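Local coordinates for leucine-rich repeat protein (Bacteroides thetaiotaomicron, PDB 4ECN), which is of unknown function but, as an extracellular leucine-rich repeat protein, probably takes part in protein binding, at residues 758-763 with 779-784; 798-803 with 821-826; 809-814 with 830-835. All coordinates share one frame; numbering follows the deposited sequence.

Overall arrangement
Along the chain, contact 1 comes first: after strand 757-759 the chain makes a loop without helix or strand, which 779-784 closes by returning beside 758-763. Contacts 2 and 3 interlock, their segments alternating in the order 798-803, 809-814, 821-826, 830-835: contact 2 closes a loop that contains strand 810-812, contact 3 one without helix or strand. Contacts 1 and 3 belong to one parallel sheet, in which strands 757-759, 780-782, 810-812 and 831-833 are consecutive; their centres are about 10 Å apart. Contact 2 joins the loops before strands 810-812 and 831-833, its centre about 12 Å from that of contact 3, and packs against the Leu811 and Leu832 side of the sheet.

Contact 1: 758-763 with 779-784; sequences MDVSYN and KAFGIR
Selenomethionine Met758 and Phe781 lie side by side and point the same way, with Met758 CB 3.8 Å from Phe781 CD1. They form the apolar centre of two adjacent rungs of the leucine-rich repeat solenoid, paired in parallel. The two residues pair on one face of the sheet, and in both CG is anti to the backbone N (chi1 -172° for Met758), similar torsions that lay the side chains alongside each other. At the far end of the ring, Val760 CG2 approaches Phe781 CZ at 3.7 Å and also touches CB of Ile783, joining the apolar side chains of the two rungs.

The backbones pair through Met758 N to Ala780 O, Gly782 N to Met758 O and Val760 N to Gly782 O. On the other face stands Asp759, whose OD1 takes Ser761 N at 3.0 Å, an Asx turn, and also receives the Ser761 hydroxyl OG at 2.7 Å through its syn lone pair. Ser761 OG in turn accepts Arg784 N at 2.8 Å, and these two bonds of the hydroxyl together are likely to orient it. The carboxylate is thus a second-shell group that positions a hydroxyl bridging the two rungs. Its other oxygen, OD2, is bonded to Ser401 OG, and helix 402-409 packs over this face against Asp759 and Ala780.

At the outer end of the contact, the Tyr762 and Arg784 side chains run alongside each other, ring and guanidinium planes 50° apart. Arg784 NH1 makes a salt bridge to Asp833, two strands further on. The last rung-to-rung bond runs from Tyr762 N to Arg784 O, 2.9 Å long and nearly straight at 165°.

Contact 2: 798-803 with 821-826; sequences WPTGIT and VDEKLT
Trp798 and Glu823 are brought together by their first torsions: the indole has CG anti to its backbone N (chi1 166°), while Glu823 has CG anti to its carbonyl carbon (chi1 -69°) and then reaches across to segment 798-803. The two side chains cross at about a right angle, and Trp798 NE1 donates to Glu823 OE2 at 2.7 Å, on the anti side of the carboxylate. Thr803 meets the same group tip to tip, its hydroxyl and its backbone N both donating to OE1, the latter at 3.2 Å. Weak bonds from Gly801 N and Ile802 N to OE2 add to the grip, so the type II turn from Pro799 to Ile802 wraps round the carboxylate. These donors would be expected to stabilise its negative charge.

Above the indole, Val821 CG1 makes a CH-pi contact nearly on the normal of the five-membered ring, 3.6 Å from Trp798 CE2; Pro799 CD lies on the opposite face. An alanine in place of Trp798 would probably leave Glu823 OE2 without its indole donor and open a gap between Val821 and Pro799. Thr826 CG2 extends the packing to Thr803 CB at 3.7 Å.

The contact joins the loops before strands 810-812 and 831-833, with 3-10 geometry at 802-803: Trp798 and Ile802 rest on Leu811 of strand 810-812, and Trp798 and Leu825 on Leu832 of strand 831-833.

Contact 3: 809-814 with 830-835; sequences IQLQIG and YILDIA
The Tyr830 ring carries Ile809 CG2 over one face, offset toward the rim and 3.6 Å from CE2, a CH-pi contact in which the two side chains run alongside each other. The same methyl touches Ile831 CD1 at 3.8 Å, so one branch of Ile809 serves both neighbours. Next to it the Gln810 amide packs against Ile831, CD lying 3.7 Å from CG2; Gln810 CG is anti to the backbone N (chi1 -168°) and the chain then stays extended, which carries OE1 to a hydrogen bond with Arg410. Further along this face, Gln812 crosses Asp833 obliquely, amide and carboxylate planes 81° apart.

On the other face Leu811 and Leu832 point the same way, CD2 to CD1 3.8 Å, and just beyond the strands Ile813 CG2 meets Ile834 CG2 at the same distance. A ladder of four hydrogen bonds holds the backbones: Ile831 N to Ile809 O, Leu811 N to Ile831 O, Asp833 N to Leu811 O at 3.0 Å, and Ile813 N to Asp833 O. Just past it, a side chain at Gly814 would point toward Asp833 and Ala835.

Strands 810-812 and 831-833 run 4° from parallel, and their axes approach to 4.9 Å. Such short parallel strands, with Leu811 and Leu832 turned to the same side and Asn816 and Asn837 bonding to Ile813 O, are characteristic of the leucine-rich repeat solenoid.

Contact 1: 758-763 with 779-784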
# COMPACT_ATOMS: atom_id res chain seq x y z
N MSE A 758 37.12 7.61 12.88
CA MSE A 758 37.57 8.67 11.97
C MSE A 758 38.06 8.10 10.66
O MSE A 758 38.84 7.14 10.65
CB MSE A 758 38.66 9.56 12.60
CG MSE A 758 38.95 10.77 11.73
SE MSE A 758 39.83 12.18 12.67
CE MSE A 758 40.18 13.33 11.20
N ASP A 759 37.62 8.71 9.56
CA ASP A 759 38.02 8.28 8.22
C ASP A 759 38.49 9.49 7.40
O ASP A 759 37.71 10.42 7.14
CB ASP A 759 36.88 7.54 7.50
CG ASP A 759 37.32 6.61 6.38
OD1 ASP A 759 38.44 6.80 5.85
OD2 ASP A 759 36.53 5.72 6.01
N VAL A 760 39.79 9.50 7.06
CA VAL A 760 40.42 10.54 6.24
C VAL A 760 40.90 9.92 4.92
O VAL A 760 41.83 10.46 4.29
CB VAL A 760 41.55 11.33 6.96
CG1 VAL A 760 40.97 12.36 7.90
CG2 VAL A 760 42.55 10.42 7.67
N SER A 761 40.25 8.81 4.47
CA SER A 761 40.58 8.15 3.21
C SER A 761 40.30 9.07 2.03
O SER A 761 39.35 9.86 2.09
CB SER A 761 39.82 6.85 3.04
OG SER A 761 40.22 5.93 4.04
N TYR A 762 41.12 8.96 0.96
CA TYR A 762 41.01 9.77 -0.26
C TYR A 762 41.20 11.24 0.10
O TYR A 762 40.25 12.01 0.16
CB TYR A 762 39.67 9.51 -0.99
CG TYR A 762 39.50 8.09 -1.47
CD1 TYR A 762 38.97 7.10 -0.64
CD2 TYR A 762 39.83 7.73 -2.78
CE1 TYR A 762 38.81 5.79 -1.08
CE2 TYR A 762 39.66 6.42 -3.23
CZ TYR A 762 39.16 5.45 -2.38
OH TYR A 762 39.01 4.15 -2.83
N ASN A 763 42.43 11.57 0.46
CA ASN A 763 42.88 12.89 0.85
C ASN A 763 44.30 13.06 0.35
O ASN A 763 44.73 12.25 -0.49
CB ASN A 763 42.75 13.13 2.37
CG ASN A 763 41.40 13.71 2.75
OD1 ASN A 763 41.11 14.87 2.50
ND2 ASN A 763 40.54 12.92 3.38
N LYS A 779 38.59 3.55 18.22
CA LYS A 779 38.35 2.13 17.89
C LYS A 779 38.60 1.81 16.39
O LYS A 779 38.88 0.65 16.07
CB LYS A 779 36.91 1.70 18.27
CG LYS A 779 36.71 1.49 19.77
CD LYS A 779 35.66 2.45 20.32
CE LYS A 779 35.61 2.51 21.83
NZ LYS A 779 34.70 3.61 22.29
N ALA A 780 38.52 2.82 15.48
CA ALA A 780 38.72 2.65 14.03
C ALA A 780 39.27 3.90 13.39
O ALA A 780 38.74 5.00 13.60
CB ALA A 780 37.42 2.29 13.35
N PHE A 781 40.29 3.72 12.56
CA PHE A 781 40.89 4.82 11.84
C PHE A 781 41.17 4.41 10.41
O PHE A 781 41.70 3.33 10.18
CB PHE A 781 42.17 5.30 12.54
CG PHE A 781 42.63 6.62 12.00
CD1 PHE A 781 42.01 7.80 12.41
CD2 PHE A 781 43.65 6.69 11.07
CE1 PHE A 781 42.42 9.03 11.89
CE2 PHE A 781 44.04 7.92 10.54
CZ PHE A 781 43.43 9.08 10.96
N GLY A 782 40.82 5.27 9.46
CA GLY A 782 41.04 5.03 8.04
C GLY A 782 41.76 6.18 7.34
O GLY A 782 41.41 7.34 7.54
N ILE A 783 42.78 5.85 6.55
CA ILE A 783 43.59 6.78 5.79
C ILE A 783 43.98 6.05 4.48
O ILE A 783 45.14 6.05 4.06
CB ILE A 783 44.80 7.30 6.64
CG1 ILE A 783 45.58 8.43 5.92
CG2 ILE A 783 45.71 6.15 7.11
CD1 ILE A 783 46.51 9.20 6.73
N ARG A 784 43.01 5.42 3.83
CA ARG A 784 43.24 4.73 2.56
C ARG A 784 43.45 5.69 1.40
O ARG A 784 42.95 6.81 1.44
CB ARG A 784 42.03 3.84 2.23
CG ARG A 784 42.11 2.40 2.75
CD ARG A 784 41.02 1.52 2.14
NE ARG A 784 40.94 1.64 0.68
CZ ARG A 784 41.53 0.84 -0.21
NH1 ARG A 784 42.24 -0.21 0.21
NH2 ARG A 784 41.40 1.07 -1.51

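Contact 2: 798-803 with 821-826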
# COMPACT_ATOMS: atom_id res chain seq x y z
N TRP A 798 54.78 4.37 7.69
CA TRP A 798 53.88 3.69 8.59
C TRP A 798 53.80 4.50 9.88
O TRP A 798 54.84 5.04 10.27
CB TRP A 798 54.40 2.27 8.82
CG TRP A 798 53.78 1.53 9.96
CD1 TRP A 798 54.24 1.47 11.24
CD2 TRP A 798 52.59 0.72 9.92
NE1 TRP A 798 53.40 0.69 12.00
CE2 TRP A 798 52.38 0.23 11.22
CE3 TRP A 798 51.67 0.40 8.91
CZ2 TRP A 798 51.29 -0.60 11.54
CZ3 TRP A 798 50.60 -0.44 9.23
CH2 TRP A 798 50.42 -0.93 10.53
N PRO A 799 52.62 4.61 10.56
CA PRO A 799 52.56 5.41 11.80
C PRO A 799 53.10 4.64 13.01
O PRO A 799 52.34 4.10 13.81
CB PRO A 799 51.07 5.70 11.94
CG PRO A 799 50.41 4.56 11.30
CD PRO A 799 51.29 4.07 10.21
N THR A 800 54.44 4.62 13.15
CA THR A 800 55.17 3.91 14.19
C THR A 800 54.68 4.39 15.58
O THR A 800 54.75 5.59 15.87
CB THR A 800 56.68 4.09 14.00
OG1 THR A 800 57.04 3.79 12.64
CG2 THR A 800 57.49 3.23 14.93
N GLY A 801 54.18 3.44 16.37
CA GLY A 801 53.63 3.62 17.71
C GLY A 801 52.14 3.34 17.77
O GLY A 801 51.57 3.26 18.86
N ILE A 802 51.49 3.17 16.59
CA ILE A 802 50.04 2.98 16.49
C ILE A 802 49.57 1.69 17.23
O ILE A 802 48.43 1.66 17.68
CB ILE A 802 49.57 2.95 15.00
CG1 ILE A 802 48.09 3.40 14.89
CG2 ILE A 802 49.87 1.62 14.29
CD1 ILE A 802 47.65 3.86 13.62
N THR A 803 50.42 0.66 17.35
CA THR A 803 49.99 -0.60 17.98
C THR A 803 49.72 -0.37 19.46
O THR A 803 48.95 -1.15 20.04
CB THR A 803 50.99 -1.75 17.74
OG1 THR A 803 52.32 -1.33 18.04
CG2 THR A 803 50.92 -2.31 16.33
N VAL A 821 57.82 -1.66 7.84
CA VAL A 821 57.07 -1.61 9.10
C VAL A 821 57.86 -2.41 10.15
O VAL A 821 57.97 -3.65 10.04
CB VAL A 821 55.63 -2.13 8.93
CG1 VAL A 821 54.89 -2.09 10.26
CG2 VAL A 821 54.87 -1.36 7.86
N ASP A 822 58.42 -1.71 11.14
CA ASP A 822 59.23 -2.34 12.19
C ASP A 822 58.38 -2.71 13.43
O ASP A 822 58.84 -3.54 14.23
CB ASP A 822 60.40 -1.44 12.61
CG ASP A 822 61.54 -1.38 11.59
OD1 ASP A 822 61.82 -2.43 10.95
OD2 ASP A 822 62.18 -0.32 11.48
N GLU A 823 57.17 -2.14 13.58
CA GLU A 823 56.30 -2.49 14.70
C GLU A 823 55.86 -3.95 14.69
O GLU A 823 55.52 -4.50 13.63
CB GLU A 823 55.02 -1.63 14.73
CG GLU A 823 55.22 -0.18 15.08
CD GLU A 823 53.93 0.46 15.51
OE1 GLU A 823 53.56 0.32 16.70
OE2 GLU A 823 53.29 1.13 14.67
N LYS A 824 55.83 -4.56 15.88
CA LYS A 824 55.31 -5.90 16.12
C LYS A 824 53.79 -5.72 16.24
O LYS A 824 53.32 -4.94 17.08
CB LYS A 824 55.97 -6.52 17.37
CG LYS A 824 55.57 -7.95 17.72
CD LYS A 824 56.13 -8.40 19.08
CE LYS A 824 55.76 -9.84 19.41
NZ LYS A 824 56.14 -10.25 20.79
N LEU A 825 53.03 -6.35 15.33
CA LEU A 825 51.57 -6.21 15.33
C LEU A 825 50.98 -6.82 16.57
O LEU A 825 51.47 -7.84 17.07
CB LEU A 825 50.90 -6.82 14.10
CG LEU A 825 51.21 -6.21 12.75
CD1 LEU A 825 50.53 -6.99 11.65
CD2 LEU A 825 50.81 -4.73 12.68
N THR A 826 49.93 -6.17 17.08
CA THR A 826 49.26 -6.64 18.28
C THR A 826 48.04 -7.45 17.87
O THR A 826 47.47 -7.18 16.80
CB THR A 826 48.91 -5.46 19.21
OG1 THR A 826 48.02 -4.53 18.56
CG2 THR A 826 50.14 -4.76 19.77
O HOH W 1 57.70 0.55 12.24

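Contact 3: 809-814 with 830-835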
# COMPACT_ATOMS: atom_id res chain seq x y z
N ILE A 809 40.93 -1.09 16.99
CA ILE A 809 40.56 -2.41 16.47
C ILE A 809 40.85 -2.49 14.97
O ILE A 809 41.48 -3.46 14.52
CB ILE A 809 39.06 -2.72 16.77
CG1 ILE A 809 38.83 -2.95 18.25
CG2 ILE A 809 38.54 -3.90 15.94
CD1 ILE A 809 37.39 -2.85 18.61
N GLN A 810 40.36 -1.50 14.20
CA GLN A 810 40.50 -1.47 12.76
C GLN A 810 41.35 -0.29 12.27
O GLN A 810 41.18 0.85 12.72
CB GLN A 810 39.11 -1.40 12.10
CG GLN A 810 39.16 -1.65 10.60
CD GLN A 810 37.83 -1.93 9.96
OE1 GLN A 810 36.78 -1.96 10.60
NE2 GLN A 810 37.84 -2.12 8.65
N LEU A 811 42.25 -0.58 11.33
CA LEU A 811 43.10 0.36 10.63
C LEU A 811 43.04 0.08 9.14
O LEU A 811 43.17 -1.08 8.72
CB LEU A 811 44.54 0.30 11.13
CG LEU A 811 45.55 1.18 10.40
CD1 LEU A 811 45.19 2.67 10.51
CD2 LEU A 811 46.95 0.97 10.93
N GLN A 812 42.86 1.14 8.33
CA GLN A 812 42.86 1.04 6.87
C GLN A 812 43.92 1.97 6.34
O GLN A 812 43.79 3.20 6.45
CB GLN A 812 41.49 1.31 6.26
CG GLN A 812 40.49 0.22 6.55
CD GLN A 812 39.16 0.45 5.91
OE1 GLN A 812 38.77 1.57 5.59
NE2 GLN A 812 38.41 -0.62 5.76
N ILE A 813 45.01 1.38 5.83
CA ILE A 813 46.17 2.09 5.28
C ILE A 813 46.45 1.53 3.87
O ILE A 813 47.49 1.83 3.27
CB ILE A 813 47.37 1.96 6.26
CG1 ILE A 813 48.46 3.00 5.96
CG2 ILE A 813 47.89 0.51 6.39
CD1 ILE A 813 49.36 3.29 7.07
N GLY A 814 45.49 0.78 3.33
CA GLY A 814 45.59 0.20 2.00
C GLY A 814 45.59 1.24 0.90
O GLY A 814 45.10 2.36 1.09
N TYR A 830 42.95 -6.22 15.43
CA TYR A 830 42.75 -7.45 14.68
C TYR A 830 42.06 -7.27 13.30
O TYR A 830 41.78 -8.29 12.66
CB TYR A 830 41.94 -8.45 15.52
CG TYR A 830 40.52 -8.05 15.85
CD1 TYR A 830 39.46 -8.41 15.01
CD2 TYR A 830 40.20 -7.43 17.05
CE1 TYR A 830 38.14 -8.09 15.32
CE2 TYR A 830 38.88 -7.13 17.39
CZ TYR A 830 37.85 -7.46 16.52
OH TYR A 830 36.54 -7.16 16.82
N ILE A 831 41.82 -6.02 12.81
CA ILE A 831 41.28 -5.77 11.46
C ILE A 831 42.24 -4.83 10.75
O ILE A 831 42.16 -3.62 10.97
CB ILE A 831 39.83 -5.25 11.40
CG1 ILE A 831 38.89 -6.00 12.35
CG2 ILE A 831 39.33 -5.31 9.95
CD1 ILE A 831 37.58 -5.38 12.54
N LEU A 832 43.17 -5.36 9.93
CA LEU A 832 44.19 -4.52 9.29
C LEU A 832 44.17 -4.64 7.78
O LEU A 832 44.33 -5.74 7.25
CB LEU A 832 45.58 -4.91 9.82
CG LEU A 832 46.77 -4.04 9.39
CD1 LEU A 832 46.71 -2.69 10.04
CD2 LEU A 832 48.08 -4.69 9.78
N ASP A 833 44.05 -3.48 7.08
CA ASP A 833 44.07 -3.41 5.62
C ASP A 833 45.39 -2.79 5.17
O ASP A 833 45.61 -1.59 5.34
CB ASP A 833 42.87 -2.63 5.05
CG ASP A 833 42.97 -2.18 3.59
OD1 ASP A 833 43.45 -2.97 2.75
OD2 ASP A 833 42.51 -1.05 3.29
N ILE A 834 46.27 -3.63 4.62
CA ILE A 834 47.55 -3.17 4.13
C ILE A 834 47.68 -3.51 2.64
O ILE A 834 48.76 -3.34 2.07
CB ILE A 834 48.72 -3.74 4.96
CG1 ILE A 834 48.77 -5.29 4.94
CG2 ILE A 834 48.71 -3.16 6.38
CD1 ILE A 834 50.16 -5.84 5.34
N ALA A 835 46.56 -3.94 2.00
CA ALA A 835 46.53 -4.29 0.58
C ALA A 835 46.76 -3.07 -0.31
O ALA A 835 46.44 -1.95 0.07
CB ALA A 835 45.22 -4.94 0.22